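Local coordinates for E3 SUMO-protein ligase SIZ1 (Saccharomyces cerevisiae, PDB 3I2D) that acts as an E3 ligase of the PIAS family, mediating attachment of SUMO to septins and PCNA, at residues M85-K99 and N183-L197. Numbering follows the deposited sequence.
Sequences MNVEVTGGRGMCSAK and NVELIYAFTTKEYKL
Y188 lies between the two β-sheets of the PINIT domain with its ring sandwiched: V87 CG1 sits over the centre of one face, 3.5 Å from the centroid in a CH-pi contact, while G94, whose O lies 3.5 Å above the plane, covers the opposite face toward the rim. CG sits between the backbone N and the carbonyl carbon (chi1 53°), which directs the ring and its OH toward the other sheet, where OH accepts a nearly straight bond (171°) from E88 N at 3.1 Å. With an alanine in place of Y188, the E88 amide is likely to lose this acceptor and a gap would probably open between V87 and G94. Apolar packing continues through V87 CG2, which meets L186 CD2 at 3.7 Å and L197 CD1, while C96 SG rests on L186 CB.

Backbone bonds join 93-99 to 183-189 as an antiparallel pair, and V87 pairs likewise with Y195. Beside the corners of the two segments, at G91-G92 and F190, T191 OG1 accepts from T90 N (3.2 Å), and T90 OG1 closes an ST turn with G92 N. On the face opposite V87 and Y195, K196 NZ donates a hydrogen bond to N86 OD1 at 3.0 Å.

Strands 74-90 and 93-100 are the outermost strands, within this chain, of two four-stranded antiparallel sheets; beyond their partners, strand 117-125 follows 195-204, and strand 143-147 follows 182-191.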
loop_
_atom_site.group_PDB
_atom_site.type_symbol
_atom_site.label_atom_id
_atom_site.label_comp_id
_atom_site.label_asym_id
_atom_site.label_seq_id
_atom_site.Cartn_x
_atom_site.Cartn_y
_atom_site.Cartn_z
ATOM N N MET A 85 17.846 14.259 -7.513
ATOM C CA MET A 85 18.105 14.714 -8.871
ATOM C C MET A 85 16.899 15.421 -9.487
ATOM O O MET A 85 15.778 15.357 -8.974
ATOM C CB MET A 85 18.507 13.511 -9.727
ATOM C CG MET A 85 19.488 12.592 -9.014
ATOM S SD MET A 85 19.785 11.013 -9.833
ATOM C CE MET A 85 18.240 10.154 -9.580
ATOM N N ASN A 86 17.140 16.108 -10.591
ATOM C CA ASN A 86 16.081 16.811 -11.291
ATOM C C ASN A 86 16.103 16.348 -12.731
ATOM O O ASN A 86 17.173 16.116 -13.299
ATOM C CB ASN A 86 16.317 18.314 -11.232
ATOM C CG ASN A 86 16.275 18.847 -9.821
ATOM O OD1 ASN A 86 15.204 19.157 -9.293
ATOM N ND2 ASN A 86 17.444 18.941 -9.187
ATOM N N VAL A 87 14.915 16.175 -13.296
ATOM C CA VAL A 87 14.753 15.772 -14.678
ATOM C C VAL A 87 14.270 17.030 -15.379
ATOM O O VAL A 87 13.274 17.640 -14.976
ATOM C CB VAL A 87 13.710 14.649 -14.815
ATOM C CG1 VAL A 87 13.384 14.408 -16.282
ATOM C CG2 VAL A 87 14.248 13.375 -14.200
ATOM N N GLU A 88 14.985 17.432 -16.419
ATOM C CA GLU A 88 14.633 18.639 -17.158
ATOM C C GLU A 88 13.767 18.386 -18.383
ATOM O O GLU A 88 13.577 17.246 -18.812
ATOM C CB GLU A 88 15.904 19.365 -17.596
ATOM C CG GLU A 88 16.589 20.176 -16.506
ATOM C CD GLU A 88 17.913 20.771 -16.971
ATOM O OE1 GLU A 88 18.404 21.719 -16.314
ATOM O OE2 GLU A 88 18.464 20.286 -17.991
ATOM N N VAL A 89 13.246 19.473 -18.939
ATOM C CA VAL A 89 12.433 19.421 -20.140
ATOM C C VAL A 89 13.412 19.456 -21.303
ATOM O O VAL A 89 14.178 20.407 -21.442
ATOM C CB VAL A 89 11.520 20.625 -20.198
ATOM C CG1 VAL A 89 10.681 20.584 -21.459
ATOM C CG2 VAL A 89 10.625 20.626 -18.972
ATOM N N THR A 90 13.391 18.418 -22.132
ATOM C CA THR A 90 14.320 18.306 -23.258
ATOM C C THR A 90 13.621 17.580 -24.385
ATOM O O THR A 90 12.804 16.705 -24.131
ATOM C CB THR A 90 15.599 17.497 -22.853
ATOM O OG1 THR A 90 16.433 17.282 -23.998
ATOM C CG2 THR A 90 15.218 16.144 -22.292
ATOM N N GLY A 91 13.932 17.941 -25.626
ATOM C CA GLY A 91 13.295 17.290 -26.763
ATOM C C GLY A 91 14.127 16.111 -27.222
ATOM O O GLY A 91 13.768 15.350 -28.127
ATOM N N GLY A 92 15.274 15.981 -26.575
ATOM C CA GLY A 92 16.166 14.892 -26.874
ATOM C C GLY A 92 16.403 14.090 -25.615
ATOM O O GLY A 92 15.536 13.993 -24.740
ATOM N N ARG A 93 17.597 13.523 -25.540
ATOM C CA ARG A 93 18.028 12.711 -24.427
ATOM C C ARG A 93 18.591 13.634 -23.351
ATOM O O ARG A 93 19.026 14.759 -23.631
ATOM C CB ARG A 93 19.090 11.735 -24.928
ATOM C CG ARG A 93 19.588 10.709 -23.940
ATOM C CD ARG A 93 20.333 9.614 -24.710
ATOM N NE ARG A 93 21.119 8.722 -23.861
ATOM C CZ ARG A 93 22.209 9.092 -23.194
ATOM N NH1 ARG A 93 22.651 10.340 -23.273
ATOM N NH2 ARG A 93 22.861 8.211 -22.447
ATOM N N GLY A 94 18.548 13.167 -22.113
ATOM C CA GLY A 94 19.076 13.944 -21.016
ATOM C C GLY A 94 19.319 12.963 -19.898
ATOM O O GLY A 94 18.873 11.825 -19.990
ATOM N N MET A 95 20.023 13.367 -18.853
ATOM C CA MET A 95 20.252 12.453 -17.759
ATOM C C MET A 95 20.667 13.168 -16.503
ATOM O O MET A 95 21.159 14.292 -16.547
ATOM C CB MET A 95 21.325 11.430 -18.116
ATOM C CG MET A 95 22.704 12.003 -18.249
ATOM S SD MET A 95 23.897 10.683 -18.490
ATOM C CE MET A 95 23.819 10.435 -20.309
ATOM N N CYS A 96 20.430 12.512 -15.377
ATOM C CA CYS A 96 20.826 13.058 -14.105
ATOM C C CYS A 96 21.514 11.936 -13.360
ATOM O O CYS A 96 21.151 10.766 -13.479
ATOM C CB CYS A 96 19.631 13.601 -13.325
ATOM S SG CYS A 96 18.250 12.509 -13.260
ATOM N N SER A 97 22.549 12.308 -12.629
ATOM C CA SER A 97 23.320 11.354 -11.883
ATOM C C SER A 97 23.472 11.828 -10.456
ATOM O O SER A 97 23.134 12.962 -10.108
ATOM C CB SER A 97 24.698 11.195 -12.526
ATOM O OG SER A 97 25.344 12.454 -12.647
ATOM N N ALA A 98 23.979 10.940 -9.627
ATOM C CA ALA A 98 24.203 11.256 -8.241
ATOM C C ALA A 98 25.221 10.261 -7.732
ATOM O O ALA A 98 25.258 9.105 -8.158
ATOM C CB ALA A 98 22.912 11.145 -7.452
ATOM N N LYS A 99 26.080 10.738 -6.847
ATOM C CA LYS A 99 27.090 9.900 -6.242
ATOM C C LYS A 99 26.827 10.077 -4.759
ATOM O O LYS A 99 26.533 11.194 -4.299
ATOM C CB LYS A 99 28.489 10.386 -6.619
ATOM C CG LYS A 99 28.808 10.249 -8.105
ATOM C CD LYS A 99 30.197 10.786 -8.435
ATOM C CE LYS A 99 30.586 10.521 -9.885
ATOM N NZ LYS A 99 29.693 11.215 -10.855
ATOM N N ASN A 183 26.948 5.089 -7.488
ATOM C CA ASN A 183 26.563 5.974 -8.570
ATOM C C ASN A 183 25.231 5.571 -9.188
ATOM O O ASN A 183 25.054 4.441 -9.645
ATOM C CB ASN A 183 27.647 6.002 -9.645
ATOM C CG ASN A 183 27.780 7.364 -10.284
ATOM O OD1 ASN A 183 26.926 7.793 -11.070
ATOM N ND2 ASN A 183 28.851 8.069 -9.933
ATOM N N VAL A 184 24.296 6.511 -9.186
ATOM C CA VAL A 184 22.979 6.289 -9.751
ATOM C C VAL A 184 22.828 7.194 -10.949
ATOM O O VAL A 184 23.171 8.369 -10.889
ATOM C CB VAL A 184 21.877 6.647 -8.760
ATOM C CG1 VAL A 184 20.523 6.457 -9.413
ATOM C CG2 VAL A 184 21.997 5.783 -7.530
ATOM N N GLU A 185 22.305 6.656 -12.038
ATOM C CA GLU A 185 22.119 7.472 -13.221
ATOM C C GLU A 185 20.772 7.199 -13.878
ATOM O O GLU A 185 20.422 6.047 -14.139
ATOM C CB GLU A 185 23.244 7.195 -14.206
ATOM C CG GLU A 185 23.397 8.241 -15.287
ATOM C CD GLU A 185 24.646 8.014 -16.122
ATOM O OE1 GLU A 185 25.759 7.983 -15.537
ATOM O OE2 GLU A 185 24.512 7.862 -17.358
ATOM N N LEU A 186 20.009 8.263 -14.114
ATOM C CA LEU A 186 18.714 8.145 -14.779
ATOM C C LEU A 186 18.811 8.784 -16.157
ATOM O O LEU A 186 19.108 9.968 -16.292
ATOM C CB LEU A 186 17.607 8.856 -13.999
ATOM C CG LEU A 186 16.244 8.835 -14.709
ATOM C CD1 LEU A 186 15.590 7.462 -14.585
ATOM C CD2 LEU A 186 15.347 9.886 -14.089
ATOM N N ILE A 187 18.568 7.988 -17.180
ATOM C CA ILE A 187 18.605 8.481 -18.536
ATOM C C ILE A 187 17.166 8.607 -19.011
ATOM O O ILE A 187 16.415 7.635 -18.990
ATOM C CB ILE A 187 19.330 7.501 -19.453
ATOM C CG1 ILE A 187 20.777 7.338 -18.985
ATOM C CG2 ILE A 187 19.269 7.993 -20.888
ATOM C CD1 ILE A 187 21.567 6.406 -19.849
ATOM N N TYR A 188 16.776 9.808 -19.423
ATOM C CA TYR A 188 15.427 10.033 -19.919
ATOM C C TYR A 188 15.458 10.678 -21.294
ATOM O O TYR A 188 16.526 11.035 -21.805
ATOM C CB TYR A 188 14.662 10.913 -18.944
ATOM C CG TYR A 188 15.368 12.196 -18.602
ATOM C CD1 TYR A 188 15.061 13.381 -19.261
ATOM C CD2 TYR A 188 16.340 12.225 -17.605
ATOM C CE1 TYR A 188 15.712 14.579 -18.926
ATOM C CE2 TYR A 188 16.992 13.407 -17.264
ATOM C CZ TYR A 188 16.676 14.582 -17.928
ATOM O OH TYR A 188 17.336 15.746 -17.608
ATOM N N ALA A 189 14.281 10.836 -21.888
ATOM C CA ALA A 189 14.175 11.430 -23.217
ATOM C C ALA A 189 12.783 11.954 -23.513
ATOM O O ALA A 189 11.800 11.375 -23.086
ATOM C CB ALA A 189 14.552 10.403 -24.274
ATOM N N PHE A 190 12.704 13.052 -24.256
ATOM C CA PHE A 190 11.410 13.612 -24.656
ATOM C C PHE A 190 10.506 13.913 -23.482
ATOM O O PHE A 190 9.406 13.361 -23.365
ATOM C CB PHE A 190 10.702 12.635 -25.590
ATOM C CG PHE A 190 11.638 11.893 -26.481
ATOM C CD1 PHE A 190 11.546 10.512 -26.608
ATOM C CD2 PHE A 190 12.622 12.572 -27.188
ATOM C CE1 PHE A 190 12.419 9.815 -27.425
ATOM C CE2 PHE A 190 13.504 11.886 -28.011
ATOM C CZ PHE A 190 13.402 10.501 -28.133
ATOM N N THR A 191 10.969 14.797 -22.617
ATOM C CA THR A 191 10.182 15.170 -21.466
ATOM C C THR A 191 9.542 16.548 -21.666
ATOM O O THR A 191 10.202 17.489 -22.098
ATOM C CB THR A 191 11.060 15.179 -20.215
ATOM O OG1 THR A 191 12.208 16.014 -20.440
ATOM C CG2 THR A 191 11.515 13.774 -19.902
ATOM N N THR A 192 8.252 16.649 -21.363
ATOM C CA THR A 192 7.516 17.911 -21.481
ATOM C C THR A 192 7.325 18.559 -20.111
ATOM O O THR A 192 6.886 19.695 -20.015
ATOM C CB THR A 192 6.113 17.710 -22.080
ATOM O OG1 THR A 192 5.350 16.836 -21.233
ATOM C CG2 THR A 192 6.202 17.136 -23.487
ATOM N N LYS A 193 7.653 17.831 -19.051
ATOM C CA LYS A 193 7.501 18.346 -17.702
ATOM C C LYS A 193 8.766 18.054 -16.906
ATOM O O LYS A 193 9.555 17.212 -17.309
ATOM C CB LYS A 193 6.289 17.676 -17.051
ATOM C CG LYS A 193 5.146 17.505 -18.024
ATOM C CD LYS A 193 3.780 17.472 -17.350
ATOM C CE LYS A 193 3.460 18.761 -16.599
ATOM N NZ LYS A 193 2.138 18.635 -15.900
ATOM N N GLU A 194 8.972 18.766 -15.798
ATOM C CA GLU A 194 10.134 18.530 -14.944
ATOM C C GLU A 194 9.784 17.522 -13.856
ATOM O O GLU A 194 8.643 17.459 -13.410
ATOM C CB GLU A 194 10.609 19.818 -14.286
ATOM C CG GLU A 194 11.556 20.627 -15.136
ATOM C CD GLU A 194 12.222 21.740 -14.356
ATOM O OE1 GLU A 194 11.485 22.577 -13.781
ATOM O OE2 GLU A 194 13.476 21.773 -14.316
ATOM N N TYR A 195 10.764 16.727 -13.439
ATOM C CA TYR A 195 10.538 15.736 -12.397
ATOM C C TYR A 195 11.642 15.826 -11.348
ATOM O O TYR A 195 12.747 16.265 -11.632
ATOM C CB TYR A 195 10.546 14.316 -12.964
ATOM C CG TYR A 195 9.534 14.016 -14.044
ATOM C CD1 TYR A 195 9.665 14.554 -15.329
ATOM C CD2 TYR A 195 8.476 13.146 -13.797
ATOM C CE1 TYR A 195 8.766 14.221 -16.340
ATOM C CE2 TYR A 195 7.581 12.809 -14.789
ATOM C CZ TYR A 195 7.728 13.345 -16.056
ATOM O OH TYR A 195 6.830 12.991 -17.027
ATOM N N LYS A 196 11.349 15.398 -10.132
ATOM C CA LYS A 196 12.358 15.437 -9.091
ATOM C C LYS A 196 12.406 14.048 -8.463
ATOM O O LYS A 196 11.366 13.451 -8.186
ATOM C CB LYS A 196 12.004 16.507 -8.048
ATOM C CG LYS A 196 13.171 16.942 -7.188
ATOM C CD LYS A 196 12.795 18.137 -6.329
ATOM C CE LYS A 196 13.962 18.623 -5.459
ATOM N NZ LYS A 196 15.128 19.131 -6.247
ATOM N N LEU A 197 13.609 13.520 -8.270
ATOM C CA LEU A 197 13.752 12.203 -7.679
ATOM C C LEU A 197 14.317 12.305 -6.274
ATOM O O LEU A 197 15.014 13.260 -5.954
ATOM C CB LEU A 197 14.652 11.327 -8.543
ATOM C CG LEU A 197 14.086 10.973 -9.920
ATOM C CD1 LEU A 197 14.016 12.214 -10.811
ATOM C CD2 LEU A 197 14.977 9.935 -10.558
HETATM O O HOH W 1 13.702 21.968 -17.511
#